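Local coordinates for protein peptidoglycan glycosyltransferase (Atopobium parvulum, PDB 4OVD) that is a penicillin-binding protein that joins an elongated dimerisation region to a larger globular domain of mixed helices and strands, at residues V511-N519 with Q540-Q548; M253-A263 with A429-F439. One frame throughout, in Å; residues are numbered along the deposited sequence.

Contact 1 (V511-N519 with Q540-Q548)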
loop_
_atom_site.group_PDB
_atom_site.type_symbol
_atom_site.label_atom_id
_atom_site.label_comp_id
_atom_site.label_asym_id
_atom_site.label_seq_id
_atom_site.Cartn_x
_atom_site.Cartn_y
_atom_site.Cartn_z
ATOM N N VAL A 511 2.863 -6.749 -12.997
ATOM C CA VAL A 511 3.119 -5.734 -12.007
ATOM C C VAL A 511 4.218 -6.310 -11.150
ATOM O O VAL A 511 4.127 -7.462 -10.686
ATOM C CB VAL A 511 1.856 -5.510 -11.166
ATOM C CG1 VAL A 511 2.144 -4.552 -10.007
ATOM C CG2 VAL A 511 0.738 -4.968 -12.036
ATOM N N ALA A 512 5.291 -5.571 -11.000
ATOM C CA ALA A 512 6.404 -6.046 -10.179
ATOM C C ALA A 512 6.342 -5.262 -8.905
ATOM O O ALA A 512 6.517 -4.046 -8.938
ATOM C CB ALA A 512 7.741 -5.792 -10.869
ATOM N N SER A 513 6.290 -5.975 -7.788
ATOM C CA SER A 513 6.132 -5.366 -6.464
ATOM C C SER A 513 7.095 -5.888 -5.457
ATOM O O SER A 513 7.593 -6.994 -5.593
ATOM C CB SER A 513 4.792 -5.804 -5.907
ATOM O OG SER A 513 3.786 -5.265 -6.736
ATOM N N PHE A 514 7.419 -5.048 -4.500
ATOM C CA PHE A 514 8.168 -5.478 -3.393
ATOM C C PHE A 514 7.591 -4.766 -2.148
ATOM O O PHE A 514 7.415 -3.556 -2.185
ATOM C CB PHE A 514 9.658 -5.159 -3.485
ATOM C CG PHE A 514 10.415 -5.700 -2.317
ATOM C CD1 PHE A 514 10.757 -7.005 -2.291
ATOM C CD2 PHE A 514 10.706 -4.921 -1.226
ATOM C CE1 PHE A 514 11.465 -7.518 -1.180
ATOM C CE2 PHE A 514 11.427 -5.405 -0.112
ATOM C CZ PHE A 514 11.795 -6.697 -0.119
ATOM N N CYS A 515 7.362 -5.508 -1.065
ATOM C CA CYS A 515 6.902 -4.898 0.168
ATOM C C CYS A 515 7.877 -5.369 1.246
ATOM O O CYS A 515 8.055 -6.587 1.410
ATOM C CB CYS A 515 5.483 -5.311 0.543
ATOM S SG CYS A 515 4.844 -4.218 1.899
ATOM N N GLY A 516 8.516 -4.436 1.945
ATOM C CA GLY A 516 9.504 -4.783 2.992
ATOM C C GLY A 516 9.402 -3.975 4.264
ATOM O O GLY A 516 8.919 -2.866 4.261
ATOM N N ILE A 517 9.870 -4.561 5.351
ATOM C CA ILE A 517 9.804 -3.993 6.669
ATOM C C ILE A 517 11.255 -3.852 7.085
ATOM O O ILE A 517 12.016 -4.815 7.007
ATOM C CB ILE A 517 9.083 -4.992 7.604
ATOM C CG1 ILE A 517 7.678 -5.293 7.080
ATOM C CG2 ILE A 517 9.006 -4.444 9.016
ATOM C CD1 ILE A 517 7.002 -6.581 7.558
ATOM N N VAL A 518 11.651 -2.657 7.489
ATOM C CA VAL A 518 13.028 -2.398 7.887
ATOM C C VAL A 518 13.091 -2.491 9.428
ATOM O O VAL A 518 12.214 -1.961 10.088
ATOM C CB VAL A 518 13.489 -1.000 7.410
ATOM C CG1 VAL A 518 14.962 -0.807 7.681
ATOM C CG2 VAL A 518 13.235 -0.812 5.927
ATOM N N ASN A 519 14.103 -3.194 9.967
ATOM C CA ASN A 519 14.308 -3.396 11.399
ATOM C C ASN A 519 12.981 -3.601 12.037
ATOM O O ASN A 519 12.466 -2.721 12.774
ATOM C CB ASN A 519 15.044 -2.219 12.007
ATOM C CG ASN A 519 16.467 -2.116 11.492
ATOM O OD1 ASN A 519 16.931 -2.980 10.764
ATOM N ND2 ASN A 519 17.179 -1.058 11.884
ATOM N N GLN A 540 14.683 -7.921 -9.607
ATOM C CA GLN A 540 15.653 -7.051 -10.250
ATOM C C GLN A 540 15.118 -5.652 -10.393
ATOM O O GLN A 540 15.813 -4.756 -10.907
ATOM C CB GLN A 540 16.023 -7.582 -11.660
ATOM C CG GLN A 540 16.587 -9.010 -11.636
ATOM C CD GLN A 540 17.684 -9.141 -10.567
ATOM O OE1 GLN A 540 18.523 -8.245 -10.400
ATOM N NE2 GLN A 540 17.650 -10.236 -9.805
ATOM N N SER A 541 13.889 -5.398 -9.981
ATOM C CA SER A 541 13.381 -4.067 -10.191
ATOM C C SER A 541 12.797 -3.466 -8.957
ATOM O O SER A 541 13.422 -2.670 -8.309
ATOM C CB SER A 541 12.409 -4.054 -11.367
ATOM O OG SER A 541 11.315 -4.881 -11.124
ATOM N N ALA A 542 11.617 -3.898 -8.564
ATOM C CA ALA A 542 11.028 -3.301 -7.441
ATOM C C ALA A 542 11.874 -3.475 -6.190
ATOM O O ALA A 542 11.902 -2.584 -5.322
ATOM C CB ALA A 542 9.666 -3.916 -7.244
ATOM N N ALA A 543 12.517 -4.619 -6.046
ATOM C CA ALA A 543 13.362 -4.865 -4.878
ATOM C C ALA A 543 14.548 -3.906 -4.883
ATOM O O ALA A 543 14.979 -3.457 -3.837
ATOM C CB ALA A 543 13.860 -6.299 -4.867
ATOM N N VAL A 544 15.067 -3.587 -6.059
ATOM C CA VAL A 544 16.219 -2.662 -6.187
ATOM C C VAL A 544 15.828 -1.249 -5.790
ATOM O O VAL A 544 16.550 -0.566 -5.044
ATOM C CB VAL A 544 16.794 -2.677 -7.614
ATOM C CG1 VAL A 544 17.848 -1.596 -7.810
ATOM C CG2 VAL A 544 17.394 -4.025 -7.933
ATOM N N VAL A 545 14.644 -0.820 -6.235
ATOM C CA VAL A 545 14.142 0.479 -5.890
ATOM C C VAL A 545 13.928 0.549 -4.387
ATOM O O VAL A 545 14.262 1.540 -3.757
ATOM C CB VAL A 545 12.803 0.775 -6.625
ATOM C CG1 VAL A 545 12.210 2.079 -6.159
ATOM C CG2 VAL A 545 12.998 0.777 -8.132
ATOM N N PHE A 546 13.384 -0.489 -3.799
ATOM C CA PHE A 546 13.170 -0.499 -2.337
ATOM C C PHE A 546 14.475 -0.279 -1.556
ATOM O O PHE A 546 14.501 0.486 -0.565
ATOM C CB PHE A 546 12.546 -1.826 -1.898
ATOM C CG PHE A 546 12.542 -2.049 -0.391
ATOM C CD1 PHE A 546 13.696 -2.411 0.266
ATOM C CD2 PHE A 546 11.358 -1.951 0.356
ATOM C CE1 PHE A 546 13.695 -2.642 1.630
ATOM C CE2 PHE A 546 11.342 -2.206 1.720
ATOM C CZ PHE A 546 12.508 -2.565 2.362
ATOM N N SER A 547 15.541 -0.976 -1.945
ATOM C CA SER A 547 16.794 -0.853 -1.205
ATOM C C SER A 547 17.260 0.579 -1.105
ATOM O O SER A 547 17.690 0.989 -0.046
ATOM C CB SER A 547 17.950 -1.750 -1.725
ATOM O OG SER A 547 18.227 -1.533 -3.094
ATOM N N GLN A 548 17.168 1.325 -2.199
ATOM C CA GLN A 548 17.556 2.722 -2.212
ATOM C C GLN A 548 16.538 3.629 -1.505
ATOM O O GLN A 548 16.898 4.446 -0.659
ATOM C CB GLN A 548 17.808 3.199 -3.645
ATOM C CG GLN A 548 18.060 4.712 -3.766
ATOM C CD GLN A 548 19.254 5.293 -2.963
ATOM O OE1 GLN A 548 19.402 6.530 -2.871
ATOM N NE2 GLN A 548 20.105 4.435 -2.414
#
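The rings of Phe514 and Phe546 meet as a T-shaped pair, in which the Phe514 edge carrying CD2 and CE2 is driven into a face of Phe546, with centroids 4.7 Å apart and planes at 71°. Phe514 CE2 stands above the centre of the Phe546 ring. The far end of that ring settles into a hollow over the strand at Gly516, where no side chain intervenes, and its CE2 comes within 3.4 Å of Gly516 CA. Phe514 walls this hollow at one end and Val518 at the other, the latter bringing CG2 to 4.0 Å from Phe546 CZ. With CG anti to the backbone N (chi1 168°), Phe546 points out of the helix and onto the strand.

This is the seating of the C-terminal helix on the five-stranded antiparallel sheet of the penicillin-binding, beta-lactamase-like domain. Strand 511-518 and helix 542-548 approach to 7.3 Å between axes at an angle of 37°, and nearby helix 225-242 touches Ser541 and Val545. The first turn of the helix is smooth enough to lie close: Ala542 CB rests 3.6 Å from Ala512 O and also packs on the Ser513 carbonyl carbon and Phe514 CB. One residue on, Ala543 flanks the Phe514 ring, its CB 4.1 Å from Phe514 CD1. No hydrogen bond crosses the interface, which is held by apolar and aromatic packing. At the start of the helix, Ser541 OG bonds to Leu537 O and lies 3.7 Å from Ala512 CB.

Contact 2 (M253-A263 with A429-F439)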
loop_
_atom_site.group_PDB
_atom_site.type_symbol
_atom_site.label_atom_id
_atom_site.label_comp_id
_atom_site.label_asym_id
_atom_site.label_seq_id
_atom_site.Cartn_x
_atom_site.Cartn_y
_atom_site.Cartn_z
HETATM N N MSE A 253 5.605 3.870 5.351
HETATM C CA MSE A 253 4.651 4.002 6.420
HETATM C C MSE A 253 5.187 3.404 7.669
HETATM O O MSE A 253 6.122 2.671 7.651
HETATM C CB MSE A 253 3.330 3.263 6.063
HETATM C CG MSE A 253 3.094 1.750 6.476
HETATM SE SE MSE A 253 1.204 1.480 5.991
HETATM C CE MSE A 253 0.462 1.948 7.726
ATOM N N ASN A 254 4.569 3.765 8.776
ATOM C CA ASN A 254 4.913 3.271 10.051
ATOM C C ASN A 254 3.913 2.138 10.272
ATOM O O ASN A 254 2.706 2.374 10.341
ATOM C CB ASN A 254 4.744 4.385 11.082
ATOM C CG ASN A 254 5.108 3.954 12.452
ATOM O OD1 ASN A 254 4.712 2.919 12.900
ATOM N ND2 ASN A 254 5.878 4.748 13.120
ATOM N N PRO A 255 4.414 0.898 10.391
ATOM C CA PRO A 255 3.566 -0.242 10.578
ATOM C C PRO A 255 2.928 -0.325 11.968
ATOM O O PRO A 255 1.999 -1.097 12.150
ATOM C CB PRO A 255 4.506 -1.430 10.333
ATOM C CG PRO A 255 5.838 -0.913 10.645
ATOM C CD PRO A 255 5.830 0.527 10.265
ATOM N N ARG A 256 3.372 0.458 12.927
ATOM C CA ARG A 256 2.747 0.413 14.244
ATOM C C ARG A 256 1.673 1.485 14.440
ATOM O O ARG A 256 0.701 1.243 15.085
ATOM C CB ARG A 256 3.758 0.600 15.344
ATOM C CG ARG A 256 3.114 0.574 16.726
ATOM C CD ARG A 256 4.151 0.774 17.819
ATOM N NE ARG A 256 4.745 2.121 17.761
ATOM C CZ ARG A 256 4.229 3.237 18.303
ATOM N NH1 ARG A 256 3.054 3.245 18.957
ATOM N NH2 ARG A 256 4.893 4.379 18.164
ATOM N N THR A 257 1.877 2.692 13.976
ATOM C CA THR A 257 0.859 3.719 14.137
ATOM C C THR A 257 -0.049 3.875 12.899
ATOM O O THR A 257 -1.104 4.501 12.962
ATOM C CB THR A 257 1.528 5.055 14.256
ATOM O OG1 THR A 257 2.225 5.278 13.052
ATOM C CG2 THR A 257 2.504 5.137 15.455
ATOM N N GLY A 258 0.395 3.362 11.758
ATOM C CA GLY A 258 -0.319 3.488 10.509
ATOM C C GLY A 258 -0.042 4.776 9.757
ATOM O O GLY A 258 -0.482 4.918 8.625
ATOM N N GLU A 259 0.737 5.691 10.324
ATOM C CA GLU A 259 1.031 6.992 9.671
ATOM C C GLU A 259 1.836 6.804 8.412
ATOM O O GLU A 259 2.741 5.978 8.408
ATOM C CB GLU A 259 1.816 7.907 10.617
ATOM C CG GLU A 259 0.983 8.359 11.807
ATOM C CD GLU A 259 1.777 9.161 12.874
ATOM O OE1 GLU A 259 3.029 9.306 12.737
ATOM O OE2 GLU A 259 1.132 9.648 13.857
ATOM N N ILE A 260 1.478 7.539 7.344
ATOM C CA ILE A 260 2.162 7.468 6.042
ATOM C C ILE A 260 3.188 8.573 5.890
ATOM O O ILE A 260 2.866 9.807 5.917
ATOM C CB ILE A 260 1.152 7.496 4.924
ATOM C CG1 ILE A 260 0.259 6.237 5.008
ATOM C CG2 ILE A 260 1.850 7.519 3.546
ATOM C CD1 ILE A 260 -1.065 6.385 4.254
ATOM N N TYR A 261 4.442 8.162 5.765
ATOM C CA TYR A 261 5.490 9.116 5.657
ATOM C C TYR A 261 5.616 9.686 4.282
ATOM O O TYR A 261 6.030 10.834 4.135
ATOM C CB TYR A 261 6.823 8.516 6.010
ATOM C CG TYR A 261 6.921 7.902 7.356
ATOM C CD1 TYR A 261 6.856 8.687 8.510
ATOM C CD2 TYR A 261 7.231 6.567 7.478
ATOM C CE1 TYR A 261 6.981 8.118 9.759
ATOM C CE2 TYR A 261 7.390 5.980 8.723
ATOM C CZ TYR A 261 7.296 6.757 9.855
ATOM O OH TYR A 261 7.460 6.134 11.045
ATOM N N ALA A 262 5.323 8.872 3.291
ATOM C CA ALA A 262 5.377 9.275 1.873
ATOM C C ALA A 262 4.580 8.328 1.009
ATOM O O ALA A 262 4.431 7.173 1.336
ATOM C CB ALA A 262 6.798 9.306 1.387
ATOM N N ALA A 263 4.038 8.827 -0.092
ATOM C CA ALA A 263 3.286 7.991 -0.991
ATOM C C ALA A 263 3.096 8.669 -2.317
ATOM O O ALA A 263 2.806 9.890 -2.390
ATOM C CB ALA A 263 1.930 7.647 -0.362
ATOM N N ALA A 429 4.034 -7.046 10.701
ATOM C CA ALA A 429 5.060 -6.147 11.245
ATOM C C ALA A 429 4.685 -5.533 12.587
ATOM O O ALA A 429 5.501 -4.854 13.166
ATOM C CB ALA A 429 5.332 -5.015 10.270
ATOM N N ASN A 430 3.449 -5.702 13.052
ATOM C CA ASN A 430 3.090 -5.080 14.297
ATOM C C ASN A 430 2.533 -6.039 15.331
ATOM O O ASN A 430 1.481 -5.784 15.918
ATOM C CB ASN A 430 2.107 -3.998 14.003
ATOM C CG ASN A 430 1.748 -3.207 15.228
ATOM O OD1 ASN A 430 2.610 -2.821 15.958
ATOM N ND2 ASN A 430 0.502 -2.893 15.384
ATOM N N LYS A 431 3.184 -7.193 15.456
ATOM C CA LYS A 431 2.810 -8.195 16.472
ATOM C C LYS A 431 1.439 -8.718 16.304
ATOM O O LYS A 431 0.758 -9.055 17.250
ATOM C CB LYS A 431 3.001 -7.607 17.864
ATOM C CG LYS A 431 4.479 -7.295 18.090
ATOM C CD LYS A 431 4.771 -6.485 19.372
ATOM C CE LYS A 431 4.407 -7.218 20.669
ATOM N NZ LYS A 431 5.136 -8.507 20.876
ATOM N N GLY A 432 0.993 -8.689 15.084
ATOM C CA GLY A 432 -0.283 -9.233 14.800
ATOM C C GLY A 432 -1.414 -8.289 14.714
ATOM O O GLY A 432 -2.546 -8.725 14.411
ATOM N N THR A 433 -1.163 -7.027 15.047
ATOM C CA THR A 433 -2.244 -6.045 15.001
ATOM C C THR A 433 -2.192 -5.215 13.704
ATOM O O THR A 433 -1.194 -4.585 13.427
ATOM C CB THR A 433 -2.209 -5.172 16.247
ATOM O OG1 THR A 433 -2.467 -5.993 17.381
ATOM C CG2 THR A 433 -3.290 -4.075 16.217
HETATM N N MSE A 434 -3.245 -5.258 12.904
HETATM C CA MSE A 434 -3.334 -4.474 11.653
HETATM C C MSE A 434 -3.775 -3.050 11.916
HETATM O O MSE A 434 -4.660 -2.804 12.741
HETATM C CB MSE A 434 -4.267 -5.276 10.745
HETATM C CG MSE A 434 -4.652 -4.600 9.495
HETATM SE SE MSE A 434 -5.225 -6.027 8.290
HETATM C CE MSE A 434 -7.017 -6.011 9.048
ATOM N N VAL A 435 -3.102 -2.075 11.322
ATOM C CA VAL A 435 -3.434 -0.694 11.576
ATOM C C VAL A 435 -4.083 -0.091 10.373
ATOM O O VAL A 435 -4.136 -0.714 9.364
ATOM C CB VAL A 435 -2.172 0.119 11.944
ATOM C CG1 VAL A 435 -1.464 -0.492 13.159
ATOM C CG2 VAL A 435 -1.222 0.206 10.780
ATOM N N THR A 436 -4.563 1.132 10.495
ATOM C CA THR A 436 -5.241 1.805 9.426
ATOM C C THR A 436 -4.235 2.758 8.826
ATOM O O THR A 436 -3.802 3.627 9.536
ATOM C CB THR A 436 -6.377 2.664 9.942
ATOM O OG1 THR A 436 -7.382 1.841 10.541
ATOM C CG2 THR A 436 -6.975 3.430 8.780
ATOM N N PRO A 437 -3.852 2.588 7.544
ATOM C CA PRO A 437 -2.891 3.563 6.968
ATOM C C PRO A 437 -3.595 4.938 6.867
ATOM O O PRO A 437 -4.771 4.995 6.604
ATOM C CB PRO A 437 -2.490 2.963 5.596
ATOM C CG PRO A 437 -3.035 1.576 5.595
ATOM C CD PRO A 437 -4.211 1.542 6.574
ATOM N N HIS A 438 -2.897 6.024 7.082
ATOM C CA HIS A 438 -3.548 7.301 7.095
ATOM C C HIS A 438 -2.592 8.440 7.074
ATOM O O HIS A 438 -1.471 8.284 7.388
ATOM C CB HIS A 438 -4.449 7.421 8.299
ATOM C CG HIS A 438 -3.714 7.390 9.595
ATOM N ND1 HIS A 438 -3.497 6.234 10.295
ATOM C CD2 HIS A 438 -3.147 8.374 10.314
ATOM C CE1 HIS A 438 -2.822 6.505 11.385
ATOM N NE2 HIS A 438 -2.602 7.798 11.422
ATOM N N PHE A 439 -3.086 9.595 6.693
ATOM C CA PHE A 439 -2.279 10.763 6.503
ATOM C C PHE A 439 -2.431 11.797 7.598
ATOM O O PHE A 439 -1.509 12.468 7.906
ATOM C CB PHE A 439 -2.628 11.432 5.192
ATOM C CG PHE A 439 -2.305 10.622 3.992
ATOM C CD1 PHE A 439 -1.036 10.545 3.539
ATOM C CD2 PHE A 439 -3.286 9.950 3.316
ATOM C CE1 PHE A 439 -0.729 9.810 2.441
ATOM C CE2 PHE A 439 -2.995 9.217 2.203
ATOM C CZ PHE A 439 -1.708 9.147 1.766
#
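His438 sets CG between its backbone N and carbonyl carbon (chi1 64°), which swings the imidazole back over residues 257-259 although its CB points away from them. In Ile260, chi1 of -64° puts CG2 anti to the backbone N, where it packs on Phe439 CE1, and an extended chi2 carries CD1 over a face of that ring, 3.9 Å from its centroid, in a CH-pi contact. The His438 ring takes Glu259 CA over a face, and its CE1 approaches Thr257 O edge-on at 3.1 Å. A bond of 2.7 Å from His438 ND1 to Thr436 O, in the ring plane, fixes the ring's rotation.

Glu259 and His438 form a single beta bridge with two backbone bonds. His438 N reaches Gly258 O at 3.1 Å from 38° above the carbonyl plane, whereas Ile260 N meets His438 O at 3.0 Å almost in line with its C=O. Val435 CG2 presses tightly on Gly258 CA, at 3.4 Å. Val435 CG1 and Asn430 CB close over Pro255 O, a buried carbonyl without a polar partner. The turn at 254-257 is shaped by Asn254 OD1, which accepts from Arg256 N in an Asx turn, in the carbonyl plane, and from Thr257 N above it. Met253, a selenomethionine, lays CE 3.8 Å from Pro437 CB.

Ser222 OG lies within hydrogen-bonding distance of both Ile260 O and Phe439 O, which must share its one proton, and Trp450 stacks on His438. Helix 418-429 packs against Met253 and Met434, helix 225-242 covers Ala262, and Met253 pairs through its backbone with Met526 of strand 525-532.

Overall arrangement
From the N terminus the chain passes the dimerisation region and helix 225-242 before strand 248-253 leads into 253-263. Some 165 residues follow, many of them helical, before 429-439 returns to close contact 2. Only after that does contact 1 open at 511-519. Its loop is short, 20 residues that include strand 525-532, and ends at 540-548. The two closures therefore stand in series, neither nesting nor crossing. Both reach the same five-stranded sheet: contact 1 fixes the C-terminal helix to its interior strand 510-518, and contact 2 joins the edge strand 260-266 to the segment leaving helix 418-429. Their centres lie about 17 Å apart, yet they touch where Ile517 CD1 packs 3.5 Å from Ala429 CB.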